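Endoglucanase (Thermotoga maritima, PDB 1VHO) is probably a metal-dependent aminopeptidase of the M42 family, expected to bind two divalent metal cations per subunit despite its endoglucanase name. Local coordinates at residues A[158-161]-A[166-169]. Sequence-based numbering, arbitrary orientation.
Sequences TAFE and VVGK
Val166 meets Glu161 as the non-hydrogen-bonded pair of a tight antiparallel beta hairpin. Their CA atoms are 4.5 Å apart, and the only side-chain touch within the pair is Val166 CG2 against the aliphatic CG of Glu161, at 4.0 Å. The CA of Val166 also makes a CA-H...O contact to Phe160 O.

Val167 and Phe160 form the hydrogen-bonded pair. Val167 N donates to Phe160 O at 2.8 Å, with an N-H...O angle of 166°, and Val167 O accepts Phe160 N at 2.9 Å, the donor lying in the carbonyl plane. Besides this N-H bond, the Val167 carbonyl has a bent, weaker CA-H...O contact from Ala159 CA. On the side-chain face, the CG of Phe160 stands between its own backbone N and carbonyl carbon (chi1 61°), which swings the ring across to the partner strand. One ring face then rests on Val167: CB is 3.6 Å from the ring centroid and 19° off the normal, a CH-pi contact, while CG1 reaches the CZ end of the ring at 3.5 Å. An alanine in place of Val167 would keep the CB under the ring but not CG1 and CG2, which touch CE2, CZ and CE1, so the outer end of the Phe160 ring would probably pack less closely and be freer to turn.

Gly168 CA still lies 4.2 Å from Ala159 CA, just before strand 160-162 begins; a CB modelled on the glycine would clash with the methyl of Ala159. Next in the chain, Lys169 has its NZ salt-bridged to Asp18 and Glu70.

Strand 165-168 is the middle of a three-stranded antiparallel sheet: Val166 and Gly168 bond through their backbones to Val315 and Glu313 of strand 313-315, whereas Met12 of helix 7-16 packs against Ala159, Glu161 and Val166, on the sheet face away from the Phe160 ring.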
loop_
_atom_site.group_PDB
_atom_site.type_symbol
_atom_site.label_atom_id
_atom_site.label_comp_id
_atom_site.label_asym_id
_atom_site.label_seq_id
_atom_site.Cartn_x
_atom_site.Cartn_y
_atom_site.Cartn_z
ATOM N N THR A 158 -11.687 5.495 -10.005
ATOM C CA THR A 158 -12.541 4.333 -9.647
ATOM C C THR A 158 -11.824 3.098 -10.206
ATOM O O THR A 158 -11.508 3.082 -11.398
ATOM C CB THR A 158 -13.908 4.527 -10.287
ATOM O OG1 THR A 158 -14.543 5.647 -9.580
ATOM C CG2 THR A 158 -14.829 3.314 -10.102
ATOM N N ALA A 159 -11.535 2.119 -9.357
ATOM C CA ALA A 159 -10.804 0.960 -9.836
ATOM C C ALA A 159 -11.615 0.125 -10.843
ATOM O O ALA A 159 -12.855 0.097 -10.752
ATOM C CB ALA A 159 -10.414 0.071 -8.648
ATOM N N PHE A 160 -10.917 -0.578 -11.727
ATOM C CA PHE A 160 -11.620 -1.417 -12.705
ATOM C C PHE A 160 -10.797 -2.676 -12.986
ATOM O O PHE A 160 -9.635 -2.833 -12.626
ATOM C CB PHE A 160 -11.881 -0.690 -14.023
ATOM C CG PHE A 160 -10.717 -0.189 -14.827
ATOM C CD1 PHE A 160 -10.079 -1.007 -15.751
ATOM C CD2 PHE A 160 -10.220 1.080 -14.666
ATOM C CE1 PHE A 160 -8.990 -0.545 -16.485
ATOM C CE2 PHE A 160 -9.149 1.571 -15.390
ATOM C CZ PHE A 160 -8.523 0.726 -16.311
ATOM N N GLU A 161 -11.485 -3.635 -13.608
ATOM C CA GLU A 161 -10.827 -4.865 -14.014
ATOM C C GLU A 161 -10.766 -4.865 -15.543
ATOM O O GLU A 161 -11.665 -4.341 -16.237
ATOM C CB GLU A 161 -11.658 -6.073 -13.555
ATOM C CG GLU A 161 -11.560 -6.288 -12.057
ATOM C CD GLU A 161 -12.399 -7.434 -11.532
ATOM O OE1 GLU A 161 -13.628 -7.454 -11.848
ATOM O OE2 GLU A 161 -11.882 -8.269 -10.750
ATOM N N VAL A 166 -6.313 -5.723 -12.314
ATOM C CA VAL A 166 -7.039 -4.716 -11.544
ATOM C C VAL A 166 -6.245 -3.402 -11.767
ATOM O O VAL A 166 -5.039 -3.463 -11.687
ATOM C CB VAL A 166 -7.130 -5.001 -10.038
ATOM C CG1 VAL A 166 -7.681 -3.784 -9.267
ATOM C CG2 VAL A 166 -8.168 -6.144 -9.866
ATOM N N VAL A 167 -6.947 -2.334 -12.090
ATOM C CA VAL A 167 -6.297 -1.030 -12.335
ATOM C C VAL A 167 -6.943 -0.016 -11.379
ATOM O O VAL A 167 -8.169 0.024 -11.241
ATOM C CB VAL A 167 -6.541 -0.574 -13.787
ATOM C CG1 VAL A 167 -5.947 0.812 -14.016
ATOM C CG2 VAL A 167 -5.883 -1.545 -14.795
ATOM N N GLY A 168 -6.106 0.764 -10.680
ATOM C CA GLY A 168 -6.699 1.737 -9.747
ATOM C C GLY A 168 -5.591 2.444 -8.970
ATOM O O GLY A 168 -4.399 2.200 -9.174
ATOM N N LYS A 169 -6.011 3.498 -8.263
ATOM C CA LYS A 169 -5.037 4.289 -7.524
ATOM C C LYS A 169 -4.519 3.506 -6.312
ATOM O O LYS A 169 -5.236 2.636 -5.783
ATOM C CB LYS A 169 -5.629 5.620 -6.997
ATOM C CG LYS A 169 -6.868 5.379 -6.046
ATOM C CD LYS A 169 -7.276 6.758 -5.495
ATOM C CE LYS A 169 -8.504 6.689 -4.569
ATOM N NZ LYS A 169 -8.211 6.151 -3.221
#